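Local coordinates for Lmaj004144AAA protein (Leishmania major, PDB 1Y63), which probably acts as a broad-specificity nucleoside monophosphate kinase of the AK6 type, with an additional ATPase activity linked to maturation of the small ribosomal subunit, at residues T24-A27 and E28-A32; H39-V42 and G43-V46; D70-L73 and D74-P78; D159-E162 and Q163-A166. All coordinates share one frame; numbering follows the deposited sequence. Where two conformers were deposited one is given.

Contacts 1 and 4 meet at the bound ADP. Contact 1 holds the phosphates and a manganese ion at the start of helix 23-33, and contact 4 receives the adenine at the start of helix 161-178. Their centres are about 12 Å apart, and Met-164 packs on Met-26. Contact 2 shares a second manganese ion with contact 1, bound by Glu-28 and His-39. Contact 3 packs on contact 2, with CG1 of Val-42 3.8 Å from CD2 of Leu-72. It is the contact remote from the nucleotide: its centre lies about 32 Å from that of contact 4, on the opposite side of the chain's centre.

Contact 1 of 4, residues T24-A27 and E28-A32; sequences TSMA and EMIAA. With MN (manganese (II) ion), chain C; MN (manganese (II) ion), chain B; ADP (adenosine-5'-diphosphate), chain Q.
Thr-24 closes the P-loop (Walker A motif) and lies in the first turn of helix 23-33; residues 24-27 and 28-32 are consecutive along that helix. Glu-28 N donates to Thr-24 O at 2.8 Å, the first of four i to i+4 backbone bonds that end with Ala-31 N on Ala-27 O. The CG of Glu-28 also lies against that oxygen of Thr-24.

The N-terminal turn grips the ADP. Thr-24 N donates to the beta-phosphate oxygen O3B at 3.0 Å. Ser-25 holds the alpha-phosphate oxygen O1A twice, through its N at 2.8 Å and its OG at 2.7 Å. The hydroxyl of Ser-25 lies beside its own backbone N (chi1 -61°), which lets both groups reach one oxygen. Thr-24 OG1 binds a manganese ion at 2.1 Å. ADP O3B and four waters complete six ligands around this metal, and two of these waters donate to phosphate oxygens.

Glu-28 turns to a second manganese ion. Its chain bends at chi2 (-77°), and OE2 alone of its carboxylate binds the metal, at 2.2 Å. His-39 is another ligand of this ion. Further along the helix, CG of Met-26 meets CD1 of Ile-30 at 4.1 Å, and these two side chains are buried.

Thr-24 OG1 is also hydrogen-bonded to Asp-89. The helix lies between sheet and helix: Ala-27 and Ile-30 pack on strands 37-41 and 85-89, while Met-26 and Met-29 touch helix 161-178.

Contact 2 of 4, residues H39-V42 and G43-V46; sequences HLEV and GKLV. With MN (manganese (II) ion), chain C.
Glu-41 and Lys-44 meet where strand 37-41 turns into helix 42-48, with Glu-41 at the N-cap position. Gly-43 opens residues 43-46 within the first helical turn. Lys-44 comes next. Lys-44 N donates weakly to Glu-41 O at 3.0 Å, with an N-H...O angle of only 127°. The extended lysine chain runs across that of Glu-41, and Lys-44 CE lies 3.6 Å from Glu-41 OE2. The charged ends do not form a salt bridge: Lys-44 NZ stays 4.2 Å from Glu-41 OE1. A water connects them instead, donating to OE1 and weakly accepting from NZ. Leu-45 N makes a second weak bond to Glu-41 O, so two long or bent bonds share one carbonyl. Val-46 gives the regular helical bond, N to Val-42 O at 2.9 Å. Val-46 CG2 also packs 4.2 Å from CG1 of Val-42.

On the strand side, His-39 ND1 binds a manganese ion at 2.3 Å. A water ligand of this ion donates to Glu-41 OE1 at 2.6 Å. Glu-41 therefore lies in the second shell of the metal that Glu-28 also binds.

His-39 NE2 is hydrogen-bonded to Asp-89. Leu-40 and Val-42 pair with strand 85-89 through their backbones. Val-42 and Leu-45 pack on helix 66-80, and His-39 and Glu-41 touch helix 23-33.

Contact 3 of 4, residues D70-L73 and D74-P78; sequences DRLL and DFMEP
Leu-72 and Met-76, one turn apart on helix 66-80, form the apolar side-chain contact here. CD1 of Leu-72 lies 3.8 Å from SD of Met-76, and CG of Leu-72 is almost as near. Leu-72 sends its CG anti to the backbone N (chi1 172°), and the second torsion (chi2 64°) turns its branches so that CD1 meets the sulfur. Met-76 takes the other course. Its CG lies beside its own backbone N (chi1 -68°), which lays CG of Met-76 over the carbonyl oxygen of Leu-72, at 3.4 Å. From there the chain runs straight to SD and then bends at chi3.

Asp-74 folds back in a similar way, with its CG 3.4 Å from Asp-70 O. A water donates to both Asp-70 O and Asp-74 OD1, at 2.7 Å each. Asp-70 O thus takes two donors, this water and Asp-74 N. The Asp-70 carboxylate binds a manganese ion through OD1. Glu-77 N bonds to Leu-73 O at 2.8 Å. Pro-78 has no N-H for the next bond, and the helix kinks there.

Glu-77 holds Arg-99 by a salt bridge and Trp-100 by a hydrogen bond. Leu-72 and Met-76 face Val-42, and Phe-75 faces Leu-45. This side of helix 66-80 thus lies on helix 42-48.

Contact 4 of 4, residues D159-E162 and Q163-A166; sequences DTLE and QMAA. With ADP (adenosine-5'-diphosphate), chain Q.
A capping box formed by Thr-160 and Gln-163 starts helix 161-178 at the adenine end of the ADP pocket. Thr-160 is the N-cap, and its OG1 accepts from Gln-163 N at 3.1 Å, with an N-H...O angle of 160°. The hydroxyl sits between its backbone N and carbonyl carbon (chi1 71°), which points it at the first turn.

Gln-163 returns the grip. Its extended side chain reaches back across Thr-160, and OE1 accepts two backbone N-H groups. The return bond of the box runs from Thr-160 N to Gln-163 OE1; it is long, at 3.3 Å, and the donor comes in tilted 32° from the carbonyl plane. Asp-159 N is an additional donor to Gln-163 OE1, at 2.7 Å and nearly in line with the amide C=O. The side chain of Asp-159 runs beside that of Gln-163, and a water joins Asp-159 OD2 to Gln-163 NE2. Asp-159 OD2 is also hydrogen-bonded to Ser-110.

Thr-160 O takes two donors, Met-164 N at 3.0 Å and the adenine N6 of ADP at 2.9 Å. Met-164 lies alongside this amino group, with its CB 3.5 Å from N6. Met-164 also touches Ser-25 and Met-26 of helix 23-33.

One backbone carbonyl thus serves both the helix and the base. An acceptor facing N6 suits an amino group, consistent with recognition of adenine, and the capping bonds fix the turn that presents it.

Contact 1 of 4, residues T24-A27 and E28-A32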
loop_
_atom_site.group_PDB
_atom_site.type_symbol
_atom_site.label_atom_id
_atom_site.label_comp_id
_atom_site.label_asym_id
_atom_site.label_seq_id
_atom_site.Cartn_x
_atom_site.Cartn_y
_atom_site.Cartn_z
ATOM N N THR A 24 1.713 -2.879 -5.982
ATOM C CA THR A 24 1.408 -2.186 -7.222
ATOM C C THR A 24 0.597 -3.070 -8.150
ATOM O O THR A 24 -0.393 -2.601 -8.772
ATOM C CB THR A 24 2.706 -1.678 -7.882
ATOM O OG1 THR A 24 3.365 -0.773 -6.985
ATOM C CG2 THR A 24 2.378 -0.963 -9.217
ATOM N N SER A 25 0.965 -4.344 -8.221
ATOM C CA SER A 25 0.223 -5.306 -9.032
ATOM C C SER A 25 -1.235 -5.415 -8.582
ATOM O O SER A 25 -2.153 -5.434 -9.399
ATOM C CB SER A 25 0.894 -6.664 -9.022
ATOM O OG SER A 25 2.198 -6.565 -9.572
ATOM N N MET A 26 -1.431 -5.528 -7.274
ATOM C CA MET A 26 -2.797 -5.621 -6.737
ATOM C C MET A 26 -3.565 -4.333 -6.935
ATOM O O MET A 26 -4.725 -4.355 -7.322
ATOM C CB MET A 26 -2.819 -6.019 -5.277
ATOM C CG MET A 26 -4.237 -6.244 -4.775
ATOM S SD MET A 26 -4.288 -6.832 -3.076
ATOM C CE MET A 26 -3.719 -8.511 -3.323
ATOM N N ALA A 27 -2.918 -3.193 -6.714
ATOM C CA ALA A 27 -3.598 -1.912 -6.894
ATOM C C ALA A 27 -4.011 -1.725 -8.367
ATOM O O ALA A 27 -5.085 -1.167 -8.652
ATOM C CB ALA A 27 -2.719 -0.784 -6.448
ATOM N N GLU A 28 -3.154 -2.161 -9.294
ATOM C CA GLU A 28 -3.517 -2.055 -10.696
ATOM C C GLU A 28 -4.641 -3.007 -11.063
ATOM O O GLU A 28 -5.506 -2.671 -11.874
ATOM C CB GLU A 28 -2.303 -2.214 -11.604
ATOM C CG GLU A 28 -1.279 -1.089 -11.401
ATOM C CD GLU A 28 -1.663 0.240 -12.053
ATOM O OE1 GLU A 28 -2.813 0.431 -12.511
ATOM O OE2 GLU A 28 -0.785 1.123 -12.105
ATOM N N MET A 29 -4.667 -4.189 -10.464
ATOM C CA MET A 29 -5.828 -5.071 -10.633
ATOM C C MET A 29 -7.125 -4.452 -10.146
ATOM O O MET A 29 -8.150 -4.523 -10.821
ATOM C CB MET A 29 -5.595 -6.407 -9.954
ATOM C CG MET A 29 -6.723 -7.369 -10.191
ATOM S SD MET A 29 -6.629 -9.014 -9.443
ATOM C CE MET A 29 -5.731 -9.916 -10.692
ATOM N N ILE A 30 -7.076 -3.818 -8.986
ATOM C CA ILE A 30 -8.231 -3.109 -8.465
ATOM C C ILE A 30 -8.662 -1.986 -9.413
ATOM O O ILE A 30 -9.845 -1.841 -9.742
ATOM C CB ILE A 30 -7.925 -2.587 -7.039
ATOM C CG1 ILE A 30 -7.837 -3.758 -6.052
ATOM C CG2 ILE A 30 -8.946 -1.554 -6.588
ATOM C CD1 ILE A 30 -7.165 -3.414 -4.747
ATOM N N ALA A 31 -7.708 -1.175 -9.859
ATOM C CA ALA A 31 -8.030 -0.069 -10.739
ATOM C C ALA A 31 -8.615 -0.561 -12.057
ATOM O O ALA A 31 -9.484 0.124 -12.652
ATOM C CB ALA A 31 -6.815 0.776 -10.988
ATOM N N ALA A 32 -8.165 -1.724 -12.517
ATOM C CA ALA A 32 -8.687 -2.328 -13.760
ATOM C C ALA A 32 -10.044 -2.996 -13.637
ATOM O O ALA A 32 -10.839 -2.973 -14.588
ATOM C CB ALA A 32 -7.694 -3.337 -14.315
HETATM MN MN MN C . -1.139 3.243 -11.767
HETATM MN MN MN B . 5.304 -1.058 -6.150
HETATM P PB ADP Q . 5.469 -4.107 -4.823
HETATM O O1B ADP Q . 6.950 -3.833 -4.642
HETATM O O2B ADP Q . 4.852 -4.558 -3.516
HETATM O O3B ADP Q . 4.705 -2.982 -5.515
HETATM P PA ADP Q . 4.934 -5.523 -7.303
HETATM O O1A ADP Q . 3.445 -5.343 -7.511
HETATM O O2A ADP Q . 5.843 -4.580 -8.091
HETATM O O3A ADP Q . 5.318 -5.443 -5.763
HETATM O "O5'" ADP Q . 5.346 -7.039 -7.624
HETATM C "C5'" ADP Q . 6.619 -7.303 -8.194
HETATM C "C4'" ADP Q . 6.422 -8.486 -9.112
HETATM O "O4'" ADP Q . 5.924 -9.591 -8.363
HETATM C "C3'" ADP Q . 5.386 -8.260 -10.200
HETATM O "O3'" ADP Q . 5.894 -7.552 -11.327
HETATM C "C2'" ADP Q . 4.991 -9.673 -10.529
HETATM O "O2'" ADP Q . 6.006 -10.307 -11.300
HETATM C "C1'" ADP Q . 5.031 -10.342 -9.182
HETATM N N9 ADP Q . 3.763 -10.446 -8.437
HETATM C C8 ADP Q . 3.115 -9.508 -7.670
HETATM N N7 ADP Q . 2.012 -10.034 -7.093
HETATM C C5 ADP Q . 1.964 -11.354 -7.483
HETATM C C6 ADP Q . 1.055 -12.456 -7.213
HETATM N N6 ADP Q . -0.006 -12.284 -6.401
HETATM N N1 ADP Q . 1.351 -13.637 -7.796
HETATM C C2 ADP Q . 2.441 -13.783 -8.596
HETATM N N3 ADP Q . 3.339 -12.829 -8.904
HETATM C C4 ADP Q . 3.118 -11.600 -8.361
HETATM O O HOH W 1 5.999 0.912 -6.876
HETATM O O HOH W 2 4.535 -0.104 -4.392
HETATM O O HOH W 3 7.316 -1.344 -5.201
HETATM O O HOH W 4 6.018 -1.901 -8.059
HETATM O O HOH W 5 0.962 3.747 -11.394
#

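Contact 2 of 4, residues H39-V42 and G43-V46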
loop_
_atom_site.group_PDB
_atom_site.type_symbol
_atom_site.label_atom_id
_atom_site.label_comp_id
_atom_site.label_asym_id
_atom_site.label_seq_id
_atom_site.Cartn_x
_atom_site.Cartn_y
_atom_site.Cartn_z
ATOM N N HIS A 39 -5.576 4.734 -8.948
ATOM C CA HIS A 39 -4.392 4.253 -8.268
ATOM C C HIS A 39 -3.429 5.394 -8.016
ATOM O O HIS A 39 -3.083 6.144 -8.935
ATOM C CB HIS A 39 -3.711 3.200 -9.148
ATOM C CG HIS A 39 -2.345 2.774 -8.701
ATOM N ND1 HIS A 39 -1.313 2.541 -9.593
ATOM C CD2 HIS A 39 -1.863 2.442 -7.480
ATOM C CE1 HIS A 39 -0.250 2.112 -8.934
ATOM N NE2 HIS A 39 -0.553 2.049 -7.652
ATOM N N LEU A 40 -3.009 5.529 -6.770
ATOM C CA LEU A 40 -1.959 6.500 -6.386
ATOM C C LEU A 40 -0.753 5.682 -5.957
ATOM O O LEU A 40 -0.793 4.983 -4.937
ATOM C CB LEU A 40 -2.369 7.384 -5.219
ATOM C CG LEU A 40 -3.435 8.454 -5.357
ATOM C CD1 LEU A 40 -4.838 7.879 -5.371
ATOM C CD2 LEU A 40 -3.277 9.404 -4.180
ATOM N N GLU A 41 0.287 5.693 -6.778
ATOM C CA GLU A 41 1.528 4.994 -6.482
ATOM C C GLU A 41 2.411 5.964 -5.708
ATOM O O GLU A 41 3.118 6.765 -6.280
ATOM C CB GLU A 41 2.181 4.493 -7.802
ATOM C CG GLU A 41 3.324 3.505 -7.648
ATOM C CD GLU A 41 3.687 2.735 -8.933
ATOM O OE1 GLU A 41 2.915 2.715 -9.933
ATOM O OE2 GLU A 41 4.788 2.167 -8.961
ATOM N N VAL A 42 2.362 5.882 -4.383
ATOM C CA VAL A 42 2.993 6.901 -3.548
ATOM C C VAL A 42 4.506 7.000 -3.735
ATOM O O VAL A 42 5.074 8.105 -3.678
ATOM C CB VAL A 42 2.600 6.654 -2.070
ATOM C CG1 VAL A 42 3.304 7.631 -1.143
ATOM C CG2 VAL A 42 1.104 6.763 -1.947
ATOM N N GLY A 43 5.175 5.873 -3.973
ATOM C CA GLY A 43 6.614 5.924 -4.241
ATOM C C GLY A 43 6.977 6.823 -5.434
ATOM O O GLY A 43 8.013 7.508 -5.433
ATOM N N LYS A 44 6.135 6.818 -6.464
ATOM C CA LYS A 44 6.321 7.698 -7.617
ATOM C C LYS A 44 6.112 9.155 -7.215
ATOM O O LYS A 44 6.872 10.027 -7.616
ATOM C CB LYS A 44 5.403 7.289 -8.766
ATOM C CG LYS A 44 5.839 5.983 -9.432
ATOM C CD LYS A 44 5.084 5.738 -10.736
ATOM C CE LYS A 44 5.687 4.569 -11.511
ATOM N NZ LYS A 44 5.170 4.529 -12.908
ATOM N N LEU A 45 5.127 9.425 -6.355
ATOM C CA LEU A 45 4.930 10.801 -5.886
ATOM C C LEU A 45 6.141 11.286 -5.122
ATOM O O LEU A 45 6.588 12.424 -5.283
ATOM C CB LEU A 45 3.699 10.911 -4.986
ATOM C CG LEU A 45 2.392 10.534 -5.667
ATOM C CD1 LEU A 45 1.257 10.595 -4.661
ATOM C CD2 LEU A 45 2.101 11.428 -6.851
ATOM N N VAL A 46 6.671 10.419 -4.269
ATOM C CA VAL A 46 7.842 10.766 -3.454
ATOM C C VAL A 46 9.040 11.117 -4.349
ATOM O O VAL A 46 9.733 12.113 -4.117
ATOM C CB VAL A 46 8.149 9.627 -2.439
ATOM C CG1 VAL A 46 9.485 9.834 -1.741
ATOM C CG2 VAL A 46 7.035 9.518 -1.430
HETATM MN MN MN C . -1.139 3.243 -11.767
HETATM O O HOH W 6 -1.524 5.418 -11.205
HETATM O O HOH W 7 3.689 1.634 -12.308
HETATM O O HOH W 5 0.962 3.747 -11.394
HETATM O O HOH W 8 -0.766 3.976 -13.836
HETATM O O HOH W 9 -3.038 3.046 -12.470
#

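Contact 3 of 4, residues D70-L73 and D74-P78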
loop_
_atom_site.group_PDB
_atom_site.type_symbol
_atom_site.label_atom_id
_atom_site.label_comp_id
_atom_site.label_asym_id
_atom_site.label_seq_id
_atom_site.Cartn_x
_atom_site.Cartn_y
_atom_site.Cartn_z
ATOM N N ASP A 70 5.120 15.573 5.784
ATOM C CA ASP A 70 4.107 16.634 5.789
ATOM C C ASP A 70 3.772 17.083 4.381
ATOM O O ASP A 70 2.611 17.280 4.037
ATOM C CB ASP A 70 4.601 17.832 6.586
ATOM C CG ASP A 70 4.706 17.543 8.082
ATOM O OD1 ASP A 70 4.097 16.566 8.547
ATOM O OD2 ASP A 70 5.398 18.300 8.793
ATOM N N ARG A 71 4.811 17.313 3.584
ATOM C CA ARG A 71 4.620 17.764 2.201
ATOM C C ARG A 71 3.910 16.743 1.355
ATOM O O ARG A 71 3.075 17.120 0.505
ATOM C CB ARG A 71 5.968 18.143 1.564
ATOM C CG ARG A 71 6.509 19.441 2.094
ATOM C CD ARG A 71 8.001 19.623 1.836
ATOM N NE ARG A 71 8.576 20.624 2.735
ATOM C CZ ARG A 71 9.856 20.683 3.103
ATOM N NH1 ARG A 71 10.745 19.785 2.676
ATOM N NH2 ARG A 71 10.249 21.642 3.920
ATOM N N LEU A 72 4.260 15.465 1.535
ATOM C CA LEU A 72 3.552 14.382 0.843
ATOM C C LEU A 72 2.066 14.407 1.200
ATOM O O LEU A 72 1.204 14.296 0.343
ATOM C CB LEU A 72 4.162 13.014 1.169
ATOM C CG LEU A 72 3.380 11.801 0.658
ATOM C CD1 LEU A 72 3.311 11.755 -0.847
ATOM C CD2 LEU A 72 3.985 10.524 1.207
ATOM N N LEU A 73 1.763 14.502 2.490
ATOM C CA LEU A 73 0.366 14.514 2.923
ATOM C C LEU A 73 -0.403 15.697 2.382
ATOM O O LEU A 73 -1.555 15.554 1.960
ATOM C CB LEU A 73 0.275 14.463 4.448
ATOM C CG LEU A 73 0.895 13.242 5.151
ATOM C CD1 LEU A 73 0.645 13.363 6.643
ATOM C CD2 LEU A 73 0.414 11.910 4.683
ATOM N N ASP A 74 0.217 16.877 2.341
ATOM C CA ASP A 74 -0.456 18.040 1.800
ATOM C C ASP A 74 -0.763 17.847 0.312
ATOM O O ASP A 74 -1.805 18.302 -0.173
ATOM C CB ASP A 74 0.395 19.312 1.996
ATOM C CG ASP A 74 0.464 19.786 3.437
ATOM O OD1 ASP A 74 -0.331 19.346 4.281
ATOM O OD2 ASP A 74 1.336 20.644 3.711
ATOM N N PHE A 75 0.161 17.196 -0.409
ATOM C CA PHE A 75 -0.013 16.885 -1.823
ATOM C C PHE A 75 -1.164 15.911 -2.033
ATOM O O PHE A 75 -1.993 16.081 -2.952
ATOM C CB PHE A 75 1.298 16.321 -2.390
ATOM C CG PHE A 75 1.284 16.133 -3.875
ATOM C CD1 PHE A 75 0.763 14.961 -4.427
ATOM C CD2 PHE A 75 1.817 17.105 -4.712
ATOM C CE1 PHE A 75 0.741 14.790 -5.821
ATOM C CE2 PHE A 75 1.811 16.927 -6.121
ATOM C CZ PHE A 75 1.277 15.775 -6.649
ATOM N N MET A 76 -1.218 14.879 -1.189
ATOM C CA MET A 76 -2.239 13.836 -1.323
ATOM C C MET A 76 -3.634 14.252 -0.847
ATOM O O MET A 76 -4.637 13.793 -1.385
ATOM C CB MET A 76 -1.798 12.571 -0.584
ATOM C CG MET A 76 -0.625 11.862 -1.178
ATOM S SD MET A 76 -0.145 10.440 -0.202
ATOM C CE MET A 76 -1.568 9.347 -0.460
ATOM N N GLU A 77 -3.697 15.134 0.152
ATOM C CA GLU A 77 -4.961 15.487 0.769
ATOM C C GLU A 77 -6.091 15.795 -0.218
ATOM O O GLU A 77 -7.150 15.198 -0.117
ATOM C CB GLU A 77 -4.772 16.624 1.777
ATOM C CG GLU A 77 -6.077 17.155 2.381
ATOM C CD GLU A 77 -6.697 16.240 3.424
ATOM O OE1 GLU A 77 -5.981 15.408 4.032
ATOM O OE2 GLU A 77 -7.914 16.412 3.680
ATOM N N PRO A 78 -5.891 16.749 -1.151
ATOM C CA PRO A 78 -7.005 17.035 -2.068
ATOM C C PRO A 78 -7.455 15.843 -2.907
ATOM O O PRO A 78 -8.663 15.708 -3.158
ATOM C CB PRO A 78 -6.455 18.164 -2.945
ATOM C CG PRO A 78 -4.984 18.044 -2.839
ATOM C CD PRO A 78 -4.740 17.631 -1.428
HETATM O O HOH W 10 0.971 17.884 6.135
#

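Contact 4 of 4, residues D159-E162 and Q163-A166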
loop_
_atom_site.group_PDB
_atom_site.type_symbol
_atom_site.label_atom_id
_atom_site.label_comp_id
_atom_site.label_asym_id
_atom_site.label_seq_id
_atom_site.Cartn_x
_atom_site.Cartn_y
_atom_site.Cartn_z
ATOM N N ASP A 159 1.206 -14.860 -2.633
ATOM C CA ASP A 159 2.290 -15.596 -3.320
ATOM C C ASP A 159 1.972 -15.854 -4.795
ATOM O O ASP A 159 2.885 -15.880 -5.655
ATOM C CB ASP A 159 2.540 -16.951 -2.657
ATOM C CG ASP A 159 3.256 -16.858 -1.327
ATOM O OD1 ASP A 159 3.862 -15.820 -1.007
ATOM O OD2 ASP A 159 3.268 -17.871 -0.606
ATOM N N THR A 160 0.684 -16.070 -5.073
ATOM C CA THR A 160 0.192 -16.480 -6.402
ATOM C C THR A 160 -0.884 -15.554 -6.986
ATOM O O THR A 160 -1.502 -14.771 -6.279
ATOM C CB THR A 160 -0.426 -17.895 -6.338
ATOM O OG1 THR A 160 -1.667 -17.862 -5.622
ATOM C CG2 THR A 160 0.526 -18.855 -5.656
ATOM N N LEU A 161 -1.112 -15.675 -8.287
ATOM C CA LEU A 161 -2.100 -14.862 -8.972
ATOM C C LEU A 161 -3.508 -15.234 -8.513
ATOM O O LEU A 161 -4.384 -14.367 -8.370
ATOM C CB LEU A 161 -1.948 -15.030 -10.491
ATOM C CG LEU A 161 -2.835 -14.135 -11.350
ATOM C CD1 LEU A 161 -2.643 -12.626 -11.070
ATOM C CD2 LEU A 161 -2.547 -14.406 -12.780
ATOM N N GLU A 162 -3.717 -16.517 -8.243
ATOM C CA GLU A 162 -4.976 -16.992 -7.683
ATOM C C GLU A 162 -5.260 -16.316 -6.356
ATOM O O GLU A 162 -6.396 -15.918 -6.098
ATOM C CB GLU A 162 -4.966 -18.517 -7.524
ATOM C CG GLU A 162 -6.128 -19.107 -6.758
ATOM C CD GLU A 162 -5.999 -20.610 -6.615
ATOM O OE1 GLU A 162 -5.894 -21.284 -7.655
ATOM O OE2 GLU A 162 -5.999 -21.106 -5.467
ATOM N N GLN A 163 -4.235 -16.209 -5.508
ATOM C CA GLN A 163 -4.388 -15.491 -4.257
ATOM C C GLN A 163 -4.725 -14.034 -4.476
ATOM O O GLN A 163 -5.634 -13.513 -3.847
ATOM C CB GLN A 163 -3.166 -15.643 -3.387
ATOM C CG GLN A 163 -3.115 -17.019 -2.770
ATOM C CD GLN A 163 -1.868 -17.240 -1.965
ATOM O OE1 GLN A 163 -0.829 -16.635 -2.241
ATOM N NE2 GLN A 163 -1.973 -18.090 -0.934
ATOM N N MET A 164 -4.011 -13.371 -5.385
ATOM C CA MET A 164 -4.300 -11.979 -5.679
ATOM C C MET A 164 -5.739 -11.778 -6.099
ATOM O O MET A 164 -6.398 -10.875 -5.624
ATOM C CB MET A 164 -3.350 -11.433 -6.770
ATOM C CG MET A 164 -3.446 -9.910 -6.918
ATOM S SD MET A 164 -1.875 -9.092 -7.311
ATOM C CE MET A 164 -1.635 -9.805 -8.932
ATOM N N ALA A 165 -6.216 -12.625 -7.015
ATOM C CA ALA A 165 -7.567 -12.480 -7.527
ATOM C C ALA A 165 -8.605 -12.691 -6.436
ATOM O O ALA A 165 -9.605 -11.981 -6.374
ATOM C CB ALA A 165 -7.795 -13.424 -8.691
ATOM N N ALA A 166 -8.368 -13.668 -5.562
ATOM C CA ALA A 166 -9.292 -13.939 -4.456
ATOM C C ALA A 166 -9.333 -12.799 -3.442
ATOM O O ALA A 166 -10.397 -12.442 -2.909
ATOM C CB ALA A 166 -8.933 -15.268 -3.785
HETATM P PB ADP Q . 5.469 -4.107 -4.823
HETATM O O1B ADP Q . 6.950 -3.833 -4.642
HETATM O O2B ADP Q . 4.852 -4.558 -3.516
HETATM O O3B ADP Q . 4.705 -2.982 -5.515
HETATM P PA ADP Q . 4.934 -5.523 -7.303
HETATM O O1A ADP Q . 3.445 -5.343 -7.511
HETATM O O2A ADP Q . 5.843 -4.580 -8.091
HETATM O O3A ADP Q . 5.318 -5.443 -5.763
HETATM O "O5'" ADP Q . 5.346 -7.039 -7.624
HETATM C "C5'" ADP Q . 6.619 -7.303 -8.194
HETATM C "C4'" ADP Q . 6.422 -8.486 -9.112
HETATM O "O4'" ADP Q . 5.924 -9.591 -8.363
HETATM C "C3'" ADP Q . 5.386 -8.260 -10.200
HETATM O "O3'" ADP Q . 5.894 -7.552 -11.327
HETATM C "C2'" ADP Q . 4.991 -9.673 -10.529
HETATM O "O2'" ADP Q . 6.006 -10.307 -11.300
HETATM C "C1'" ADP Q . 5.031 -10.342 -9.182
HETATM N N9 ADP Q . 3.763 -10.446 -8.437
HETATM C C8 ADP Q . 3.115 -9.508 -7.670
HETATM N N7 ADP Q . 2.012 -10.034 -7.093
HETATM C C5 ADP Q . 1.964 -11.354 -7.483
HETATM C C6 ADP Q . 1.055 -12.456 -7.213
HETATM N N6 ADP Q . -0.006 -12.284 -6.401
HETATM N N1 ADP Q . 1.351 -13.637 -7.796
HETATM C C2 ADP Q . 2.441 -13.783 -8.596
HETATM N N3 ADP Q . 3.339 -12.829 -8.904
HETATM C C4 ADP Q . 3.118 -11.600 -8.361
HETATM O O HOH W 11 0.941 -19.433 -0.347
#